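Local atomic coordinates of putative enoyl-CoA hydratase/isomerase (Bordetella parapertussis, PDB entry 3ISA), a protein that probably acts on acyl-CoA thioesters as a member of the crotonase-like enoyl-CoA hydratase/isomerase family, although its own reaction and substrate are not established. Residues R132-L140 with F233-L241; F147-Q155 with F166-F176. All blocks are in the same frame, centred on the assembly; numbering follows the deposited sequence. Where two conformers were deposited one is given.

Contact 1: R132-L140 with F233-L241; sequences RMPGLKFGL and FKARIRDYL
The Phe138 ring wedges between Tyr240 on one flank and Phe233 and Ile237 on the other. Its CD2 comes within 3.6 Å of Tyr240 CD2, and the two ring planes are inclined at 42°, neither stacked nor edge-to-face. On the far side Phe138 CD1 lies 3.6 Å from Ile237 CG1, while Phe233 CE1 approaches the ring edge near its plane. With CG between the backbone N and the carbonyl carbon (chi1 55°), Phe138 sends its ring back over the preceding 3-10 turn, and Gly135 O sits over the centre of one face.

In this crotonase-like chain the contact joins the loop following strand 130-132 to the C-terminal helix 233-241, which packs by Phe233 against helix 77-95 as well. The backbone of the loop is gripped too. Arg236, bent at chi3 (-61°), brings NE to Phe138 O at 3.1 Å; the acceptor lies in the guanidinium plane, but the donor stands above the carbonyl plane. Two further bonds, from NH1 to Pro231 O and from NH2 to Gln230 O, fix the guanidinium. One turn further on, the Tyr240 hydroxyl lies against Pro134, Tyr240 OH to Pro134 CG 3.3 Å. A water 2.9 Å from Tyr240 OH accepts from Arg132 NH1, while Arg132 NE bonds to Ala163 O. A second water donates to both Lys137 O and Arg236 O.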
# COMPACT_ATOMS: atom_id res chain seq x y z
N ARG D 132 -18.19 5.81 -26.54
CA ARG D 132 -16.93 6.55 -26.71
C ARG D 132 -16.62 7.37 -25.46
O ARG D 132 -17.50 8.03 -24.93
CB ARG D 132 -17.04 7.47 -27.94
CG ARG D 132 -15.70 8.04 -28.39
CD ARG D 132 -15.83 9.05 -29.56
NE ARG D 132 -14.51 9.51 -29.98
CZ ARG D 132 -14.21 10.73 -30.43
NH1 ARG D 132 -15.14 11.68 -30.51
NH2 ARG D 132 -12.96 11.02 -30.78
N MET D 133 -15.37 7.32 -25.00
CA MET D 133 -14.92 8.20 -23.91
C MET D 133 -13.79 9.08 -24.47
O MET D 133 -12.63 8.66 -24.45
CB MET D 133 -14.41 7.39 -22.69
CG MET D 133 -15.50 6.65 -21.84
SD MET D 133 -14.87 5.29 -20.81
CE MET D 133 -14.69 4.03 -22.08
N PRO D 134 -14.14 10.26 -25.01
CA PRO D 134 -13.20 11.14 -25.72
C PRO D 134 -12.52 12.23 -24.89
O PRO D 134 -11.77 13.03 -25.45
CB PRO D 134 -14.09 11.79 -26.78
CG PRO D 134 -15.43 11.89 -26.11
CD PRO D 134 -15.50 10.82 -25.03
N GLY D 135 -12.77 12.26 -23.58
CA GLY D 135 -12.37 13.38 -22.72
C GLY D 135 -10.89 13.70 -22.63
O GLY D 135 -10.50 14.86 -22.41
N LEU D 136 -10.05 12.67 -22.80
CA LEU D 136 -8.61 12.87 -22.86
C LEU D 136 -8.18 13.82 -24.00
O LEU D 136 -7.16 14.48 -23.89
CB LEU D 136 -7.85 11.54 -22.95
CG LEU D 136 -7.93 10.64 -21.69
CD1 LEU D 136 -7.57 9.21 -22.02
CD2 LEU D 136 -7.01 11.16 -20.59
N LYS D 137 -9.00 13.92 -25.05
CA LYS D 137 -8.78 14.91 -26.12
C LYS D 137 -8.81 16.35 -25.61
O LYS D 137 -8.25 17.24 -26.23
CB LYS D 137 -9.82 14.78 -27.22
CG LYS D 137 -9.65 13.56 -28.11
CD LYS D 137 -8.51 13.77 -29.10
CE LYS D 137 -8.42 12.65 -30.12
NZ LYS D 137 -7.31 12.93 -31.08
N PHE D 138 -9.49 16.58 -24.49
CA PHE D 138 -9.40 17.90 -23.87
C PHE D 138 -8.79 17.82 -22.48
O PHE D 138 -9.00 18.70 -21.65
CB PHE D 138 -10.73 18.69 -23.90
CG PHE D 138 -11.92 17.97 -23.29
CD1 PHE D 138 -12.25 18.15 -21.94
CD2 PHE D 138 -12.75 17.18 -24.09
CE1 PHE D 138 -13.37 17.52 -21.39
CE2 PHE D 138 -13.87 16.55 -23.54
CZ PHE D 138 -14.18 16.71 -22.20
N GLY D 139 -8.04 16.74 -22.24
CA GLY D 139 -7.21 16.60 -21.05
C GLY D 139 -7.92 16.03 -19.83
O GLY D 139 -7.33 15.91 -18.77
N LEU D 140 -9.20 15.67 -19.99
CA LEU D 140 -10.00 15.13 -18.88
C LEU D 140 -9.62 13.69 -18.50
O LEU D 140 -9.57 12.82 -19.36
CB LEU D 140 -11.49 15.19 -19.22
CG LEU D 140 -12.42 14.79 -18.07
CD1 LEU D 140 -12.43 15.87 -17.00
CD2 LEU D 140 -13.81 14.49 -18.59
N PHE D 233 -8.88 24.92 -19.22
CA PHE D 233 -9.86 23.81 -19.34
C PHE D 233 -10.94 24.11 -20.36
O PHE D 233 -11.19 23.31 -21.29
CB PHE D 233 -10.49 23.51 -17.94
CG PHE D 233 -11.44 22.31 -17.91
CD1 PHE D 233 -11.11 21.10 -18.51
CD2 PHE D 233 -12.65 22.40 -17.22
CE1 PHE D 233 -11.99 19.98 -18.45
CE2 PHE D 233 -13.54 21.31 -17.15
CZ PHE D 233 -13.20 20.10 -17.77
N LYS D 234 -11.55 25.28 -20.21
CA LYS D 234 -12.62 25.75 -21.08
C LYS D 234 -12.19 25.87 -22.54
O LYS D 234 -12.94 25.47 -23.45
CB LYS D 234 -13.11 27.10 -20.57
CG LYS D 234 -14.59 27.23 -20.52
CD LYS D 234 -14.99 28.49 -19.81
CE LYS D 234 -16.14 29.12 -20.54
NZ LYS D 234 -16.67 30.30 -19.81
N ALA D 235 -10.98 26.40 -22.75
CA ALA D 235 -10.41 26.51 -24.09
C ALA D 235 -10.15 25.14 -24.72
O ALA D 235 -10.39 24.96 -25.92
CB ALA D 235 -9.12 27.35 -24.08
N ARG D 236 -9.70 24.17 -23.91
CA ARG D 236 -9.47 22.79 -24.37
C ARG D 236 -10.79 22.15 -24.82
O ARG D 236 -10.85 21.46 -25.86
CB ARG D 236 -8.82 21.93 -23.26
CG ARG D 236 -7.35 22.27 -22.95
CD ARG D 236 -6.70 21.22 -22.04
NE ARG D 236 -7.33 21.08 -20.71
CZ ARG D 236 -7.03 21.82 -19.64
NH1 ARG D 236 -6.13 22.81 -19.71
NH2 ARG D 236 -7.64 21.60 -18.47
N ILE D 237 -11.84 22.38 -24.03
CA ILE D 237 -13.19 21.94 -24.40
C ILE D 237 -13.64 22.56 -25.74
O ILE D 237 -14.09 21.84 -26.65
CB ILE D 237 -14.20 22.24 -23.25
CG1 ILE D 237 -13.88 21.39 -22.00
CG2 ILE D 237 -15.63 22.00 -23.70
CD1 ILE D 237 -14.68 21.77 -20.74
N ARG D 238 -13.48 23.88 -25.86
CA ARG D 238 -13.81 24.62 -27.08
C ARG D 238 -13.12 24.04 -28.31
O ARG D 238 -13.78 23.76 -29.32
CB ARG D 238 -13.47 26.11 -26.90
CG ARG D 238 -14.03 27.06 -27.97
CD ARG D 238 -13.64 28.50 -27.67
NE ARG D 238 -14.16 28.93 -26.37
CZ ARG D 238 -13.40 29.32 -25.34
NH1 ARG D 238 -12.08 29.35 -25.45
NH2 ARG D 238 -13.98 29.69 -24.21
N ASP D 239 -11.81 23.81 -28.20
CA ASP D 239 -11.01 23.22 -29.27
C ASP D 239 -11.51 21.84 -29.68
O ASP D 239 -11.58 21.54 -30.88
CB ASP D 239 -9.54 23.10 -28.86
CG ASP D 239 -8.83 24.45 -28.79
OD1 ASP D 239 -9.40 25.46 -29.27
OD2 ASP D 239 -7.70 24.51 -28.26
N TYR D 240 -11.86 21.02 -28.69
CA TYR D 240 -12.36 19.67 -28.94
C TYR D 240 -13.74 19.70 -29.62
O TYR D 240 -13.99 18.93 -30.56
CB TYR D 240 -12.41 18.84 -27.63
CG TYR D 240 -13.31 17.63 -27.76
CD1 TYR D 240 -12.91 16.52 -28.53
CD2 TYR D 240 -14.57 17.61 -27.16
CE1 TYR D 240 -13.76 15.42 -28.68
CE2 TYR D 240 -15.41 16.52 -27.30
CZ TYR D 240 -15.01 15.43 -28.06
OH TYR D 240 -15.86 14.36 -28.19
N LEU D 241 -14.63 20.57 -29.14
CA LEU D 241 -16.00 20.65 -29.67
C LEU D 241 -16.05 21.19 -31.10
O LEU D 241 -17.04 20.97 -31.82
CB LEU D 241 -16.90 21.48 -28.75
CG LEU D 241 -17.27 20.88 -27.38
CD1 LEU D 241 -18.07 21.88 -26.59
CD2 LEU D 241 -18.06 19.57 -27.53
O HOH W 1 -17.52 12.23 -29.18
O HOH W 2 -8.77 19.98 -26.90
O HOH W 3 -8.98 18.92 -18.87

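Contact 2: F147-Q155 with F166-F176; sequences FRDIVGADQ and FDADEARRIGF
Phe147 directs its ring edge at the face of Phe176 in an offset edge-to-face pair, the planes at 75° and CE1 3.6 Å from Phe176 CD1. Phe166 completes an aromatic cluster, its CZ 4.0 Å from Phe147 CE1 with the two rings oblique to each other. The cluster lies where helix 144-151 of the crotonase-like fold meets strand 165-167 and the helix 168-173 that follows it. Phe131 extends it from the neighbouring strand 130-132, meeting both Phe166 and Phe176. Phe147 reaches the cluster with CG trans to its backbone N (chi1 -175°), and Val151 CG2 rests over one face of its ring.

Aliphatic groups continue the packing along the helix. Ile150 CG2 lies at the edge of the Phe176 ring and also approaches Gly175 O. Val151 and Ile174 run side by side in the same direction, CG1 of the valine 3.7 Å from CD1 of the isoleucine. Beyond them Gln155 lays its amide against Ile174 CG2, with CD and NE2 each 3.6 Å from that methyl. The nearby Glu170 carboxylate is turned steeply to this amide and forms its salt bridge with Arg164.

Both helix termini of segment 166-176 are capped. At the start, the Asp167 side chain accepts from Glu170 N; at the end, Gly175, with positive phi, closes a Schellman motif. No direct hydrogen bond joins the segments, but two waters lie between their backbones where helix 144-151 ends: one is near Ile150 O and Ile174 O, and the other is 2.7 Å from Val151 O and 2.8 Å from Ile174 O.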
# COMPACT_ATOMS: atom_id res chain seq x y z
N PHE D 147 -12.22 1.86 -15.88
CA PHE D 147 -12.31 1.24 -17.19
C PHE D 147 -11.16 0.23 -17.39
O PHE D 147 -11.40 -0.89 -17.84
CB PHE D 147 -12.37 2.28 -18.29
CG PHE D 147 -12.59 1.70 -19.67
CD1 PHE D 147 -13.79 1.08 -20.00
CD2 PHE D 147 -11.58 1.79 -20.64
CE1 PHE D 147 -13.99 0.55 -21.28
CE2 PHE D 147 -11.77 1.28 -21.91
CZ PHE D 147 -12.96 0.66 -22.23
N ARG D 148 -9.96 0.60 -16.95
CA ARG D 148 -8.80 -0.30 -16.94
C ARG D 148 -9.06 -1.62 -16.18
O ARG D 148 -8.77 -2.70 -16.70
CB ARG D 148 -7.58 0.41 -16.35
CG ARG D 148 -6.34 -0.48 -16.23
CD ARG D 148 -5.45 0.08 -15.16
NE ARG D 148 -6.05 -0.03 -13.83
CZ ARG D 148 -5.54 0.56 -12.74
NH1 ARG D 148 -4.43 1.30 -12.84
NH2 ARG D 148 -6.13 0.40 -11.57
N ASP D 149 -9.65 -1.52 -14.99
CA ASP D 149 -9.95 -2.66 -14.12
C ASP D 149 -10.88 -3.68 -14.78
O ASP D 149 -10.77 -4.87 -14.52
CB ASP D 149 -10.54 -2.19 -12.80
CG ASP D 149 -9.51 -1.54 -11.89
OD1 ASP D 149 -8.30 -1.53 -12.20
OD2 ASP D 149 -9.90 -1.05 -10.82
N ILE D 150 -11.76 -3.18 -15.65
CA ILE D 150 -12.71 -4.01 -16.38
C ILE D 150 -12.04 -4.71 -17.58
O ILE D 150 -12.09 -5.94 -17.68
CB ILE D 150 -13.92 -3.20 -16.85
CG1 ILE D 150 -14.74 -2.69 -15.65
CG2 ILE D 150 -14.81 -4.00 -17.86
CD1 ILE D 150 -15.72 -1.53 -16.01
N VAL D 151 -11.43 -3.93 -18.47
CA VAL D 151 -10.98 -4.43 -19.77
C VAL D 151 -9.47 -4.75 -19.85
O VAL D 151 -9.02 -5.30 -20.85
CB VAL D 151 -11.34 -3.44 -20.93
CG1 VAL D 151 -12.86 -3.17 -21.00
CG2 VAL D 151 -10.55 -2.13 -20.78
N GLY D 152 -8.71 -4.41 -18.81
CA GLY D 152 -7.27 -4.63 -18.81
C GLY D 152 -6.55 -3.39 -19.36
O GLY D 152 -7.10 -2.66 -20.18
N ALA D 153 -5.33 -3.16 -18.87
CA ALA D 153 -4.53 -1.96 -19.24
C ALA D 153 -4.24 -1.83 -20.73
O ALA D 153 -4.23 -0.73 -21.27
CB ALA D 153 -3.24 -1.90 -18.44
N ASP D 154 -4.01 -2.97 -21.39
CA ASP D 154 -3.79 -3.00 -22.86
C ASP D 154 -4.99 -2.45 -23.63
O ASP D 154 -4.86 -1.49 -24.41
CB ASP D 154 -3.46 -4.43 -23.31
CG ASP D 154 -3.04 -4.51 -24.78
OD1 ASP D 154 -1.83 -4.41 -25.05
OD2 ASP D 154 -3.92 -4.68 -25.66
N GLN D 155 -6.17 -3.03 -23.39
CA GLN D 155 -7.38 -2.57 -24.07
C GLN D 155 -7.79 -1.14 -23.69
O GLN D 155 -8.28 -0.39 -24.54
CB GLN D 155 -8.55 -3.53 -23.81
CG GLN D 155 -8.37 -4.87 -24.48
CD GLN D 155 -8.65 -4.85 -25.99
OE1 GLN D 155 -8.35 -5.81 -26.69
NE2 GLN D 155 -9.23 -3.75 -26.48
N PHE D 166 -16.15 2.49 -29.65
CA PHE D 166 -16.28 1.03 -29.78
C PHE D 166 -17.74 0.58 -29.72
O PHE D 166 -18.57 1.19 -29.02
CB PHE D 166 -15.41 0.26 -28.77
CG PHE D 166 -15.71 0.55 -27.31
CD1 PHE D 166 -16.44 -0.37 -26.54
CD2 PHE D 166 -15.24 1.71 -26.70
CE1 PHE D 166 -16.71 -0.12 -25.19
CE2 PHE D 166 -15.51 1.97 -25.35
CZ PHE D 166 -16.24 1.04 -24.60
N ASP D 167 -18.05 -0.47 -30.47
CA ASP D 167 -19.42 -0.96 -30.60
C ASP D 167 -19.74 -2.10 -29.65
O ASP D 167 -18.86 -2.57 -28.91
CB ASP D 167 -19.73 -1.34 -32.07
CG ASP D 167 -19.11 -2.69 -32.50
OD1 ASP D 167 -18.19 -3.22 -31.85
OD2 ASP D 167 -19.56 -3.22 -33.54
N ALA D 168 -20.99 -2.55 -29.69
CA ALA D 168 -21.48 -3.64 -28.85
C ALA D 168 -20.66 -4.94 -28.94
O ALA D 168 -20.38 -5.56 -27.91
CB ALA D 168 -22.94 -3.91 -29.16
N ASP D 169 -20.28 -5.33 -30.17
CA ASP D 169 -19.46 -6.54 -30.38
C ASP D 169 -18.11 -6.44 -29.69
O ASP D 169 -17.72 -7.35 -28.97
CB ASP D 169 -19.25 -6.83 -31.87
CG ASP D 169 -20.50 -7.35 -32.54
OD1 ASP D 169 -21.33 -8.00 -31.87
OD2 ASP D 169 -20.65 -7.12 -33.76
N GLU D 170 -17.42 -5.31 -29.90
CA GLU D 170 -16.15 -5.04 -29.23
C GLU D 170 -16.33 -4.97 -27.72
O GLU D 170 -15.54 -5.59 -26.99
CB GLU D 170 -15.46 -3.77 -29.73
CG GLU D 170 -14.07 -3.62 -29.09
CD GLU D 170 -13.21 -2.47 -29.61
OE1 GLU D 170 -13.60 -1.79 -30.59
OE2 GLU D 170 -12.13 -2.25 -29.01
N ALA D 171 -17.36 -4.25 -27.26
CA ALA D 171 -17.67 -4.18 -25.82
C ALA D 171 -17.84 -5.56 -25.19
O ALA D 171 -17.32 -5.82 -24.09
CB ALA D 171 -18.91 -3.31 -25.60
N ARG D 172 -18.52 -6.47 -25.90
CA ARG D 172 -18.67 -7.85 -25.44
C ARG D 172 -17.34 -8.63 -25.39
O ARG D 172 -17.05 -9.27 -24.37
CB ARG D 172 -19.73 -8.61 -26.26
CG ARG D 172 -20.39 -9.75 -25.48
CD ARG D 172 -20.68 -10.99 -26.34
NE ARG D 172 -21.94 -10.89 -27.07
CZ ARG D 172 -22.05 -10.56 -28.36
NH1 ARG D 172 -23.25 -10.50 -28.92
NH2 ARG D 172 -20.97 -10.29 -29.09
N ARG D 173 -16.56 -8.54 -26.47
CA ARG D 173 -15.26 -9.21 -26.55
C ARG D 173 -14.32 -8.84 -25.40
O ARG D 173 -13.73 -9.72 -24.79
CB ARG D 173 -14.61 -8.93 -27.90
CG ARG D 173 -14.96 -9.96 -28.98
CD ARG D 173 -15.10 -9.34 -30.37
NE ARG D 173 -14.16 -8.25 -30.63
CZ ARG D 173 -14.38 -7.25 -31.48
NH1 ARG D 173 -13.48 -6.29 -31.64
NH2 ARG D 173 -15.52 -7.20 -32.16
N ILE D 174 -14.22 -7.55 -25.10
CA ILE D 174 -13.31 -7.06 -24.07
C ILE D 174 -13.86 -7.18 -22.63
O ILE D 174 -13.17 -6.82 -21.67
CB ILE D 174 -12.83 -5.62 -24.39
CG1 ILE D 174 -13.98 -4.62 -24.25
CG2 ILE D 174 -12.22 -5.57 -25.80
CD1 ILE D 174 -13.63 -3.19 -24.64
N GLY D 175 -15.09 -7.68 -22.50
CA GLY D 175 -15.72 -7.88 -21.19
C GLY D 175 -16.34 -6.63 -20.59
O GLY D 175 -16.65 -6.59 -19.39
N PHE D 176 -16.53 -5.60 -21.42
CA PHE D 176 -17.19 -4.38 -20.99
C PHE D 176 -18.71 -4.60 -20.79
O PHE D 176 -19.32 -3.94 -19.96
CB PHE D 176 -16.89 -3.21 -21.95
CG PHE D 176 -17.31 -1.86 -21.41
CD1 PHE D 176 -16.80 -1.37 -20.21
CD2 PHE D 176 -18.22 -1.07 -22.10
CE1 PHE D 176 -17.20 -0.12 -19.70
CE2 PHE D 176 -18.64 0.17 -21.60
CZ PHE D 176 -18.12 0.65 -20.40
O HOH W 4 -11.76 -8.37 -19.37
O HOH W 5 -10.40 -7.15 -22.17

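In the fold
Contact 2 is nested along the chain within the loop that contact 1 closes, and their centres are about 22 Å apart. Segment 132-140 lies in the loop that runs on to helix 144-151, so one continuous run of chain supplies the first segment of each. They also share the small three-stranded sheet, through strand 130-132 in contact 1 and strand 165-167 in contact 2. Met133 joins them physically: its CE packs 3.6 Å from Phe147 CE1 and 4.0 Å from Phe166 CE2. Contact 1 ties the C-terminal helix to this region, whereas contact 2 is local. Both touch the second subunit, placing this part of the fold beside a subunit interface.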